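Local atomic coordinates of cell division control protein 4 (Saccharomyces cerevisiae, PDB entry 3V7D), a protein that recognises phosphorylated target proteins, such as the CDK inhibitor SIC1, as the substrate-binding subunit of an SCF E3 ubiquitin-protein ligase, marking them for proteasomal degradation. Residues B[36-39]-B[44-47]; B[144-149]-B[154-159]; B[292-297]-B[302-307]. The protein carries 1 engineered substitution. One frame throughout, in Å; residues are numbered along the deposited sequence. Where two conformers were deposited one is given.

Interaction 1 of 3, residues B[36-39]-B[44-47]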
ATOM      1  N   ILE B  36      -9.190 -11.917  17.392  1.00 46.94           N
ATOM      2  CA  ILE B  36      -8.130 -12.771  17.925  1.00 42.25           C
ATOM      3  C   ILE B  36      -8.567 -13.484  19.200  1.00 47.15           C
ATOM      4  O   ILE B  36      -8.340 -14.685  19.358  1.00 50.09           O
ATOM      5  CB  ILE B  36      -6.827 -11.980  18.178  1.00 47.18           C
ATOM      6  CG1 ILE B  36      -6.212 -11.563  16.846  1.00 50.11           C
ATOM      7  CG2 ILE B  36      -5.826 -12.815  18.971  1.00 42.09           C
ATOM      8  CD1 ILE B  36      -6.076 -12.714  15.875  1.00 57.51           C
ATOM      9  N   ASN B  37      -9.198 -12.743  20.106  1.00 45.36           N
ATOM     10  CA  ASN B  37      -9.737 -13.340  21.321  1.00 46.49           C
ATOM     11  C   ASN B  37     -10.806 -14.374  20.999  1.00 47.39           C
ATOM     12  O   ASN B  37     -10.911 -15.405  21.663  1.00 45.30           O
ATOM     13  CB  ASN B  37     -10.318 -12.265  22.245  1.00 53.22           C
ATOM     14  CG  ASN B  37      -9.244 -11.427  22.912  1.00 59.52           C
ATOM     15  OD1 ASN B  37      -8.129 -11.894  23.136  1.00 60.11           O
ATOM     16  ND2 ASN B  37      -9.581 -10.183  23.237  1.00 59.74           N
ATOM     17  N   SER B  38     -11.601 -14.091  19.973  1.00 46.21           N
ATOM     18  CA  SER B  38     -12.705 -14.965  19.607  1.00 42.44           C
ATOM     19  C   SER B  38     -12.202 -16.326  19.132  1.00 42.83           C
ATOM     20  O   SER B  38     -12.861 -17.343  19.339  1.00 41.09           O
ATOM     21  CB  SER B  38     -13.584 -14.295  18.554  1.00 39.82           C
ATOM     22  OG  SER B  38     -14.204 -13.137  19.094  1.00 40.24           O
ATOM     23  N   LEU B  39     -11.018 -16.335  18.522  1.00 42.15           N
ATOM     24  CA  LEU B  39     -10.359 -17.574  18.114  1.00 42.81           C
ATOM     25  C   LEU B  39     -10.102 -18.510  19.289  1.00 44.07           C
ATOM     26  O   LEU B  39     -10.031 -19.725  19.112  1.00 45.24           O
ATOM     27  CB  LEU B  39      -9.037 -17.269  17.406  1.00 43.63           C
ATOM     28  CG  LEU B  39      -9.139 -16.888  15.932  1.00 43.79           C
ATOM     29  CD1 LEU B  39      -7.820 -16.332  15.426  1.00 43.37           C
ATOM     30  CD2 LEU B  39      -9.555 -18.102  15.119  1.00 46.19           C
ATOM     31  N   ASN B  44     -15.431 -24.506  17.790  1.00 44.63           N
ATOM     32  CA  ASN B  44     -16.378 -24.108  16.756  0.51 43.71           C
ATOM     33  C   ASN B  44     -16.188 -22.660  16.310  1.00 40.48           C
ATOM     34  O   ASN B  44     -16.250 -22.344  15.124  1.00 40.56           O
ATOM     35  CB  ASN B  44     -17.803 -24.319  17.265  0.51 46.03           C
ATOM     36  CG  ASN B  44     -17.950 -25.609  18.049  0.51 50.04           C
ATOM     37  OD1 ASN B  44     -17.458 -25.725  19.176  0.51 50.16           O
ATOM     38  ND2 ASN B  44     -18.627 -26.587  17.458  0.51 47.66           N
ATOM     39  N   TRP B  45     -15.982 -21.773  17.282  1.00 39.78           N
ATOM     40  CA  TRP B  45     -15.714 -20.374  16.964  1.00 35.64           C
ATOM     41  C   TRP B  45     -14.416 -20.308  16.173  1.00 35.42           C
ATOM     42  O   TRP B  45     -14.309 -19.582  15.179  1.00 36.42           O
ATOM     43  CB  TRP B  45     -15.583 -19.524  18.231  1.00 35.52           C
ATOM     44  CG  TRP B  45     -16.890 -19.052  18.818  1.00 40.04           C
ATOM     45  CD1 TRP B  45     -18.024 -19.784  18.992  1.00 42.52           C
ATOM     46  CD2 TRP B  45     -17.185 -17.735  19.306  1.00 39.76           C
ATOM     47  NE1 TRP B  45     -19.008 -19.010  19.564  1.00 47.02           N
ATOM     48  CE2 TRP B  45     -18.517 -17.746  19.764  1.00 43.87           C
ATOM     49  CE3 TRP B  45     -16.449 -16.547  19.401  1.00 38.49           C
ATOM     50  CZ2 TRP B  45     -19.130 -16.620  20.313  1.00 40.80           C
ATOM     51  CZ3 TRP B  45     -17.063 -15.425  19.943  1.00 36.19           C
ATOM     52  CH2 TRP B  45     -18.392 -15.470  20.384  1.00 37.28           C
ATOM     53  N   ASN B  46     -13.434 -21.081  16.625  1.00 37.17           N
ATOM     54  CA  ASN B  46     -12.132 -21.133  15.972  1.00 38.46           C
ATOM     55  C   ASN B  46     -12.296 -21.560  14.520  1.00 36.34           C
ATOM     56  O   ASN B  46     -11.712 -20.961  13.613  1.00 39.88           O
ATOM     57  CB  ASN B  46     -11.209 -22.104  16.711  1.00 38.51           C
ATOM     58  CG  ASN B  46      -9.775 -22.044  16.213  1.00 45.49           C
ATOM     59  OD1 ASN B  46      -9.394 -22.758  15.280  1.00 46.04           O
ATOM     60  ND2 ASN B  46      -8.968 -21.198  16.843  1.00 40.63           N
ATOM     61  N   LYS B  47     -13.118 -22.584  14.309  1.00 34.30           N
ATOM     62  CA  LYS B  47     -13.354 -23.114  12.971  1.00 43.06           C
ATOM     63  C   LYS B  47     -14.054 -22.080  12.088  1.00 42.12           C
ATOM     64  O   LYS B  47     -13.658 -21.860  10.943  1.00 38.78           O
ATOM     65  CB  LYS B  47     -14.181 -24.399  13.049  1.00 51.81           C
ATOM     66  CG  LYS B  47     -14.241 -25.186  11.746  1.00 65.16           C
ATOM     67  CD  LYS B  47     -15.249 -26.329  11.831  1.00 75.15           C
ATOM     68  CE  LYS B  47     -14.781 -27.433  12.768  1.00 82.58           C
ATOM     69  NZ  LYS B  47     -13.679 -28.245  12.179  1.00 85.44           N
TER
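N46 meets L39 through one nearly straight hydrogen bond: ND2 gives a proton to L39 O at 2.9 Å, with 175° at the hydrogen. The carbonyl oxygen lies in the plane of the N46 amide, whereas the donor is tilted out of the carbonyl plane of L39. N46 carries CG opposite its own backbone N (chi1 -171°), which swings the amide across to the helix 32-39. The methyl CD2 of L39 packs against the same ND2 at 3.6 Å, giving the amide an apolar neighbour beside its polar one. The second half of the contact pairs S38 with W45. Here CB of S38 sits in the plane of the indole, at its edge, 3.7 Å from W45 CE3, while S38 O lies 3.7 Å from W45 CB.

The polar ends of N46, S38 and W45 each have a further partner outside the two segments. N46 OD1 accepts a bond from R50 NH1, so both ends of the amide are held. S38 OG is bonded to D34 O one turn back, and W45 NE1 to D13 OD1. The indole also rests on I15 and T16 of helix 14-17, and S42 OG bonds to the backbone N of W45. All four touching residues are buried; apolar side chains of another protein chain of the assembly pack on W45 and N46. The contact therefore joins two successive short helices, 32-39 and 43-49, in a compact helical packing characteristic of the F-box, the motif that links such substrate receptors to SKP1.

Interaction 2 of 3, residues B[144-149]-B[154-159]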
ATOM      1  N   ILE B 144      29.635   0.576  -6.912  1.00 48.98           N
ATOM      2  CA  ILE B 144      28.312   0.126  -6.513  1.00 43.60           C
ATOM      3  C   ILE B 144      28.484  -0.846  -5.354  1.00 44.63           C
ATOM      4  O   ILE B 144      29.230  -1.818  -5.460  1.00 45.64           O
ATOM      5  CB  ILE B 144      27.592  -0.600  -7.661  1.00 43.51           C
ATOM      6  CG1 ILE B 144      27.374   0.349  -8.840  1.00 45.61           C
ATOM      7  CG2 ILE B 144      26.265  -1.163  -7.183  1.00 43.58           C
ATOM      8  CD1 ILE B 144      26.672  -0.293 -10.020  1.00 42.63           C
ATOM      9  N   ARG B 145      27.809  -0.580  -4.242  1.00 38.99           N
ATOM     10  CA  ARG B 145      27.926  -1.455  -3.083  1.00 38.52           C
ATOM     11  C   ARG B 145      26.627  -2.198  -2.818  1.00 40.13           C
ATOM     12  O   ARG B 145      25.542  -1.627  -2.912  1.00 44.52           O
ATOM     13  CB  ARG B 145      28.384  -0.676  -1.846  1.00 38.48           C
ATOM     14  CG  ARG B 145      29.804  -0.123  -1.970  1.00 41.16           C
ATOM     15  CD  ARG B 145      30.217   0.695  -0.753  1.00 42.08           C
ATOM     16  NE  ARG B 145      30.488  -0.132   0.423  1.00 44.66           N
ATOM     17  CZ  ARG B 145      31.655  -0.720   0.671  1.00 43.82           C
ATOM     18  NH1 ARG B 145      32.661  -0.586  -0.178  1.00 41.09           N
ATOM     19  NH2 ARG B 145      31.819  -1.449   1.766  1.00 48.28           N
ATOM     20  N   VAL B 146      26.755  -3.480  -2.496  1.00 39.20           N
ATOM     21  CA  VAL B 146      25.609  -4.343  -2.265  1.00 39.14           C
ATOM     22  C   VAL B 146      25.613  -4.842  -0.827  1.00 45.08           C
ATOM     23  O   VAL B 146      26.634  -5.326  -0.326  1.00 44.50           O
ATOM     24  CB  VAL B 146      25.623  -5.556  -3.216  1.00 44.17           C
ATOM     25  CG1 VAL B 146      24.376  -6.403  -3.020  1.00 46.04           C
ATOM     26  CG2 VAL B 146      25.741  -5.098  -4.666  1.00 42.38           C
ATOM     27  N   TYR B 147      24.463  -4.728  -0.168  1.00 38.16           N
ATOM     28  CA  TYR B 147      24.333  -5.140   1.221  1.00 35.39           C
ATOM     29  C   TYR B 147      23.204  -6.155   1.393  1.00 37.23           C
ATOM     30  O   TYR B 147      22.222  -6.153   0.647  1.00 34.79           O
ATOM     31  CB  TYR B 147      24.048  -3.932   2.119  1.00 36.18           C
ATOM     32  CG  TYR B 147      25.062  -2.806   2.063  1.00 36.40           C
ATOM     33  CD1 TYR B 147      25.078  -1.905   1.002  1.00 33.76           C
ATOM     34  CD2 TYR B 147      25.972  -2.616   3.098  1.00 38.90           C
ATOM     35  CE1 TYR B 147      25.990  -0.866   0.960  1.00 32.80           C
ATOM     36  CE2 TYR B 147      26.890  -1.576   3.065  1.00 33.11           C
ATOM     37  CZ  TYR B 147      26.893  -0.705   1.996  1.00 35.41           C
ATOM     38  OH  TYR B 147      27.802   0.329   1.960  1.00 38.24           O
ATOM     39  N   ASP B 148      23.361  -7.013   2.396  1.00 34.97           N
ATOM     40  CA  ASP B 148      22.349  -7.975   2.808  1.00 31.00           C
ATOM     41  C   ASP B 148      21.511  -7.311   3.895  1.00 37.20           C
ATOM     42  O   ASP B 148      22.030  -6.977   4.954  1.00 34.99           O
ATOM     43  CB  ASP B 148      23.062  -9.211   3.366  1.00 33.95           C
ATOM     44  CG  ASP B 148      22.111 -10.314   3.807  1.00 42.88           C
ATOM     45  OD1 ASP B 148      20.932 -10.044   4.110  1.00 44.64           O
ATOM     46  OD2 ASP B 148      22.568 -11.474   3.869  1.00 53.59           O
ATOM     47  N   SER B 149      20.217  -7.121   3.649  1.00 38.54           N
ATOM     48  CA  SER B 149      19.373  -6.432   4.628  1.00 38.53           C
ATOM     49  C   SER B 149      18.854  -7.359   5.726  1.00 38.99           C
ATOM     50  O   SER B 149      18.384  -6.896   6.766  1.00 40.32           O
ATOM     51  CB  SER B 149      18.208  -5.702   3.946  1.00 36.33           C
ATOM     52  OG  SER B 149      17.454  -6.580   3.129  1.00 38.35           O
ATOM     53  N   PHE B 154      27.652  -5.890   4.832  1.00 37.84           N
ATOM     54  CA  PHE B 154      28.160  -5.641   3.486  1.00 39.53           C
ATOM     55  C   PHE B 154      28.412  -6.968   2.765  1.00 41.12           C
ATOM     56  O   PHE B 154      28.928  -7.910   3.361  1.00 43.53           O
ATOM     57  CB  PHE B 154      29.451  -4.817   3.584  1.00 35.65           C
ATOM     58  CG  PHE B 154      30.260  -4.774   2.314  1.00 37.93           C
ATOM     59  CD1 PHE B 154      29.841  -4.018   1.234  1.00 31.58           C
ATOM     60  CD2 PHE B 154      31.459  -5.467   2.216  1.00 38.46           C
ATOM     61  CE1 PHE B 154      30.591  -3.966   0.078  1.00 38.71           C
ATOM     62  CE2 PHE B 154      32.213  -5.421   1.063  1.00 41.58           C
ATOM     63  CZ  PHE B 154      31.783  -4.666  -0.008  1.00 42.53           C
ATOM     64  N   LEU B 155      28.033  -7.047   1.490  1.00 46.32           N
ATOM     65  CA  LEU B 155      28.228  -8.267   0.701  1.00 49.65           C
ATOM     66  C   LEU B 155      29.412  -8.162  -0.250  1.00 49.79           C
ATOM     67  O   LEU B 155      30.378  -8.915  -0.142  1.00 51.89           O
ATOM     68  CB  LEU B 155      26.969  -8.607  -0.099  1.00 53.11           C
ATOM     69  CG  LEU B 155      25.901  -9.412   0.637  1.00 60.17           C
ATOM     70  CD1 LEU B 155      24.742  -9.730  -0.294  1.00 64.66           C
ATOM     71  CD2 LEU B 155      26.505 -10.688   1.210  1.00 59.67           C
ATOM     72  N   LEU B 156      29.325  -7.231  -1.192  1.00 46.98           N
ATOM     73  CA  LEU B 156      30.403  -7.019  -2.150  1.00 46.63           C
ATOM     74  C   LEU B 156      30.310  -5.652  -2.812  1.00 46.37           C
ATOM     75  O   LEU B 156      29.257  -5.008  -2.796  1.00 45.36           O
ATOM     76  CB  LEU B 156      30.432  -8.132  -3.210  1.00 51.89           C
ATOM     77  CG  LEU B 156      29.153  -8.533  -3.956  1.00 50.70           C
ATOM     78  CD1 LEU B 156      28.710  -7.484  -4.973  1.00 48.56           C
ATOM     79  CD2 LEU B 156      29.357  -9.876  -4.640  1.00 54.45           C
ATOM     80  N   GLN B 157      31.421  -5.221  -3.394  1.00 44.54           N
ATOM     81  CA  GLN B 157      31.467  -3.978  -4.145  1.00 47.44           C
ATOM     82  C   GLN B 157      31.586  -4.284  -5.631  1.00 49.52           C
ATOM     83  O   GLN B 157      32.430  -5.078  -6.045  1.00 48.58           O
ATOM     84  CB  GLN B 157      32.644  -3.121  -3.680  1.00 51.48           C
ATOM     85  CG  GLN B 157      32.844  -1.837  -4.469  1.00 50.03           C
ATOM     86  CD  GLN B 157      33.655  -0.813  -3.699  1.00 50.23           C
ATOM     87  OE1 GLN B 157      33.103   0.010  -2.972  1.00 49.59           O
ATOM     88  NE2 GLN B 157      34.971  -0.865  -3.850  1.00 52.34           N
ATOM     89  N   LEU B 158      30.721  -3.666  -6.426  1.00 49.17           N
ATOM     90  CA  LEU B 158      30.764  -3.826  -7.874  1.00 54.04           C
ATOM     91  C   LEU B 158      31.515  -2.665  -8.519  1.00 53.56           C
ATOM     92  O   LEU B 158      31.043  -1.527  -8.506  1.00 51.11           O
ATOM     93  CB  LEU B 158      29.348  -3.931  -8.444  1.00 51.30           C
ATOM     94  CG  LEU B 158      28.577  -5.193  -8.054  1.00 49.81           C
ATOM     95  CD1 LEU B 158      27.118  -5.091  -8.463  1.00 45.07           C
ATOM     96  CD2 LEU B 158      29.223  -6.417  -8.681  1.00 57.69           C
ATOM     97  N   SER B 159      32.695  -2.958  -9.064  1.00 51.08           N
ATOM     98  CA  SER B 159      33.518  -1.950  -9.728  1.00 50.94           C
ATOM     99  C   SER B 159      33.573  -2.207 -11.227  1.00 49.77           C
ATOM    100  O   SER B 159      33.402  -3.340 -11.676  1.00 51.67           O
ATOM    101  CB  SER B 159      34.938  -1.960  -9.164  1.00 51.70           C
ATOM    102  OG  SER B 159      35.582  -3.183  -9.464  1.00 52.79           O
TER
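R145 and F154 stack: the guanidinium lies flat on one face of the phenyl ring, planes 13° apart and centres 4.1 Å apart, with NH2 above the rim. F154 also turns its edge toward the face of Y147, the planes 72° apart, so its ring forms a T-shaped pair with one residue and a parallel stack with another.

Polar side-chain bonds hold the guanidinium in that orientation. R145 NE reaches Y147 OH in the guanidinium plane at 3.1 Å, a geometry allowed by the bend in the arginine chain at chi3 (73°), while NH1 donates to Q157 OE1 at 2.9 Å from above the amide plane. Y147 OH is also bonded to R118 O.

The backbones form an antiparallel hairpin, strands 144-148 and 153-158, the outer pair of a WD40 propeller blade. I144 pairs with L158 and V146 with L156, V146 N donating to L156 O at 2.9 Å. A classic beta bulge follows: L155 N bonds to V146 O at 2.9 Å, and L156 N bonds weakly to the same oxygen.

Apolar packing occupies the sheet face bearing I144, V146, L156 and L158. V146 CG2 lies 3.8 Å from L156 CD1, and I144 CB 3.8 Å from L158 CB. W188, on strand 185-189, touches both I144 and L158.

Interaction 3 of 3, residues B[292-297]-B[302-307]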
ATOM      1  N   LEU B 292       7.531  17.356 -20.860  1.00 50.86           N
ATOM      2  CA  LEU B 292       7.594  15.912 -20.725  1.00 50.14           C
ATOM      3  C   LEU B 292       7.138  15.265 -22.020  1.00 50.43           C
ATOM      4  O   LEU B 292       6.364  15.851 -22.775  1.00 49.63           O
ATOM      5  CB  LEU B 292       6.718  15.425 -19.575  1.00 45.11           C
ATOM      6  CG  LEU B 292       7.004  16.014 -18.196  1.00 43.32           C
ATOM      7  CD1 LEU B 292       6.054  17.167 -17.912  1.00 38.22           C
ATOM      8  CD2 LEU B 292       6.882  14.936 -17.146  1.00 39.47           C
ATOM      9  N   ILE B 293       7.620  14.055 -22.276  1.00 45.12           N
ATOM     10  CA  ILE B 293       7.161  13.305 -23.433  1.00 49.32           C
ATOM     11  C   ILE B 293       6.679  11.923 -23.015  1.00 50.64           C
ATOM     12  O   ILE B 293       7.324  11.246 -22.212  1.00 54.51           O
ATOM     13  CB  ILE B 293       8.256  13.188 -24.520  1.00 47.86           C
ATOM     14  CG1 ILE B 293       8.686  14.578 -24.994  1.00 46.25           C
ATOM     15  CG2 ILE B 293       7.744  12.386 -25.697  1.00 47.71           C
ATOM     16  CD1 ILE B 293       9.695  14.561 -26.131  1.00 49.16           C
ATOM     17  N   VAL B 294       5.527  11.524 -23.544  1.00 45.60           N
ATOM     18  CA  VAL B 294       5.003  10.184 -23.324  1.00 47.39           C
ATOM     19  C   VAL B 294       5.370   9.319 -24.519  1.00 50.92           C
ATOM     20  O   VAL B 294       4.949   9.592 -25.641  1.00 58.06           O
ATOM     21  CB  VAL B 294       3.477  10.195 -23.163  1.00 48.17           C
ATOM     22  CG1 VAL B 294       2.971   8.800 -22.830  1.00 45.87           C
ATOM     23  CG2 VAL B 294       3.064  11.192 -22.092  1.00 46.75           C
ATOM     24  N   TRP B 295       6.161   8.280 -24.277  1.00 48.27           N
ATOM     25  CA  TRP B 295       6.669   7.444 -25.359  1.00 50.71           C
ATOM     26  C   TRP B 295       5.966   6.092 -25.427  1.00 55.27           C
ATOM     27  O   TRP B 295       5.441   5.599 -24.429  1.00 54.41           O
ATOM     28  CB  TRP B 295       8.169   7.206 -25.191  1.00 52.51           C
ATOM     29  CG  TRP B 295       8.997   8.446 -25.029  1.00 55.00           C
ATOM     30  CD1 TRP B 295       9.362   9.042 -23.855  1.00 52.76           C
ATOM     31  CD2 TRP B 295       9.590   9.225 -26.075  1.00 58.26           C
ATOM     32  NE1 TRP B 295      10.135  10.149 -24.107  1.00 53.09           N
ATOM     33  CE2 TRP B 295      10.293  10.280 -25.462  1.00 58.69           C
ATOM     34  CE3 TRP B 295       9.588   9.136 -27.470  1.00 62.75           C
ATOM     35  CZ2 TRP B 295      10.983  11.243 -26.196  1.00 62.84           C
ATOM     36  CZ3 TRP B 295      10.276  10.091 -28.197  1.00 65.12           C
ATOM     37  CH2 TRP B 295      10.962  11.131 -27.560  1.00 66.68           C
ATOM     38  N   ASP B 296       5.972   5.501 -26.618  1.00 60.72           N
ATOM     39  CA  ASP B 296       5.532   4.125 -26.811  1.00 64.67           C
ATOM     40  C   ASP B 296       6.751   3.322 -27.248  1.00 69.37           C
ATOM     41  O   ASP B 296       7.097   3.299 -28.428  1.00 76.79           O
ATOM     42  CB  ASP B 296       4.435   4.056 -27.878  1.00 67.92           C
ATOM     43  CG  ASP B 296       3.789   2.680 -27.978  1.00 70.30           C
ATOM     44  OD1 ASP B 296       4.501   1.660 -27.886  1.00 71.09           O
ATOM     45  OD2 ASP B 296       2.555   2.619 -28.156  1.00 74.21           O
ATOM     46  N   VAL B 297       7.398   2.662 -26.294  1.00 66.86           N
ATOM     47  CA  VAL B 297       8.665   1.991 -26.558  1.00 67.14           C
ATOM     48  C   VAL B 297       8.507   0.704 -27.361  1.00 71.84           C
ATOM     49  O   VAL B 297       9.494   0.060 -27.712  1.00 75.56           O
ATOM     50  CB  VAL B 297       9.423   1.694 -25.257  1.00 63.16           C
ATOM     51  CG1 VAL B 297       9.728   2.990 -24.525  1.00 56.54           C
ATOM     52  CG2 VAL B 297       8.615   0.751 -24.378  1.00 64.23           C
ATOM     53  N   CYS B 302       6.831   9.011 -30.289  1.00 69.32           N
ATOM     54  CA  CYS B 302       6.296   9.988 -29.355  1.00 60.65           C
ATOM     55  C   CYS B 302       4.775  10.010 -29.444  1.00 60.35           C
ATOM     56  O   CYS B 302       4.216  10.103 -30.533  1.00 65.62           O
ATOM     57  CB  CYS B 302       6.863  11.376 -29.659  1.00 54.80           C
ATOM     58  SG  CYS B 302       6.006  12.727 -28.820  1.00 66.76           S
ATOM     59  N   LEU B 303       4.112   9.915 -28.296  1.00 56.31           N
ATOM     60  CA  LEU B 303       2.652   9.935 -28.251  1.00 57.05           C
ATOM     61  C   LEU B 303       2.142  11.331 -27.934  1.00 60.83           C
ATOM     62  O   LEU B 303       1.277  11.860 -28.632  1.00 68.40           O
ATOM     63  CB  LEU B 303       2.125   8.943 -27.211  1.00 60.56           C
ATOM     64  CG  LEU B 303       2.304   7.456 -27.521  1.00 66.42           C
ATOM     65  CD1 LEU B 303       1.752   6.604 -26.386  1.00 62.78           C
ATOM     66  CD2 LEU B 303       1.626   7.104 -28.840  1.00 67.57           C
ATOM     67  N   TYR B 304       2.682  11.922 -26.876  1.00 58.50           N
ATOM     68  CA  TYR B 304       2.298  13.268 -26.480  1.00 54.71           C
ATOM     69  C   TYR B 304       3.499  14.083 -26.035  1.00 55.34           C
ATOM     70  O   TYR B 304       4.495  13.542 -25.557  1.00 57.98           O
ATOM     71  CB  TYR B 304       1.281  13.231 -25.339  1.00 47.60           C
ATOM     72  CG  TYR B 304       0.032  12.435 -25.624  1.00 54.14           C
ATOM     73  CD1 TYR B 304      -0.928  12.902 -26.516  1.00 58.60           C
ATOM     74  CD2 TYR B 304      -0.202  11.226 -24.982  1.00 57.08           C
ATOM     75  CE1 TYR B 304      -2.080  12.178 -26.770  1.00 61.23           C
ATOM     76  CE2 TYR B 304      -1.348  10.495 -25.229  1.00 62.15           C
ATOM     77  CZ  TYR B 304      -2.283  10.974 -26.124  1.00 64.98           C
ATOM     78  OH  TYR B 304      -3.424  10.248 -26.370  1.00 68.37           O
ATOM     79  N   ILE B 305       3.394  15.394 -26.200  1.00 53.70           N
ATOM     80  CA  ILE B 305       4.335  16.313 -25.592  1.00 52.14           C
ATOM     81  C   ILE B 305       3.559  17.142 -24.585  1.00 55.35           C
ATOM     82  O   ILE B 305       2.592  17.818 -24.938  1.00 52.22           O
ATOM     83  CB  ILE B 305       4.984  17.242 -26.620  1.00 53.02           C
ATOM     84  CG1 ILE B 305       5.696  16.423 -27.700  1.00 60.38           C
ATOM     85  CG2 ILE B 305       5.954  18.184 -25.930  1.00 48.85           C
ATOM     86  CD1 ILE B 305       6.335  17.266 -28.791  1.00 62.95           C
ATOM     87  N   LEU B 306       3.977  17.070 -23.327  1.00 52.58           N
ATOM     88  CA  LEU B 306       3.285  17.764 -22.258  1.00 50.63           C
ATOM     89  C   LEU B 306       3.948  19.111 -21.986  1.00 49.97           C
ATOM     90  O   LEU B 306       4.971  19.194 -21.300  1.00 50.17           O
ATOM     91  CB  LEU B 306       3.261  16.893 -21.000  1.00 49.99           C
ATOM     92  CG  LEU B 306       2.744  15.465 -21.222  1.00 48.00           C
ATOM     93  CD1 LEU B 306       2.669  14.695 -19.908  1.00 42.94           C
ATOM     94  CD2 LEU B 306       1.387  15.469 -21.930  1.00 44.61           C
ATOM     95  N   SER B 307       3.355  20.164 -22.539  1.00 43.02           N
ATOM     96  CA  SER B 307       3.909  21.508 -22.440  1.00 49.94           C
ATOM     97  C   SER B 307       3.058  22.358 -21.514  1.00 46.57           C
ATOM     98  O   SER B 307       1.846  22.170 -21.431  1.00 47.46           O
ATOM     99  CB  SER B 307       3.954  22.165 -23.823  1.00 57.61           C
ATOM    100  OG  SER B 307       4.562  21.315 -24.776  1.00 65.59           O
TER
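The indole of W295 is approached by C302, whose CB lies 3.9 Å from CZ3 and whose SG stands 5.4 Å from the centroid of the six-membered ring, an oblique sulfur-aromatic contact. Over one face of the indole, near its centre, sits CG2 of I293, 3.3 Å above the plane. This methyl also meets C302 SG at 3.6 Å, so tryptophan, isoleucine and cysteine form one cluster. I293 directs CG2 there by holding it opposite the backbone N, with CG1 opposite the carbonyl carbon (chi1 -59°). The Y304 ring offers its edge to V294 CB.

Backbone bonds fix the register. L292 pairs with L306 and V294 with Y304; L306 N donates to L292 O at 2.7 Å. At V294 a classic beta bulge appears: its O accepts L303 N at 2.8 Å and, weakly, Y304 N. L303, displaced by the bulge, brings CD1 to 4.0 Å from D296 CB.

The hairpin closes the outer side of a WD40 blade. Strand 292-296 bonds on its other flank to strand 282-287, where S285 OG also holds W295 NE1, and strand 301-306 is outermost. L292 and L306 both touch C325 of strand 324-329, in the next sheet along the chain.

Overall arrangement
Along the chain the three contacts follow one another without overlap. Interaction 1 belongs to the N-terminal F-box and is joined by helices 71-81 and 87-106 to the propeller that carries the other two. It lies far from both: centres are about 46 Å from interaction 2 and 55 Å from interaction 3, which is on the other side of the chain's centre. Interactions 2 and 3 are equivalent bulged hairpins in separate four-stranded sheets, their centres about 36 Å apart and nearest atoms about 23 Å apart, with two further sheets between them in sequence. The separation fits a receptor whose ligase-docking and substrate-recognition modules are distinct, the WD40 repeats probably reading the phosphorylated target.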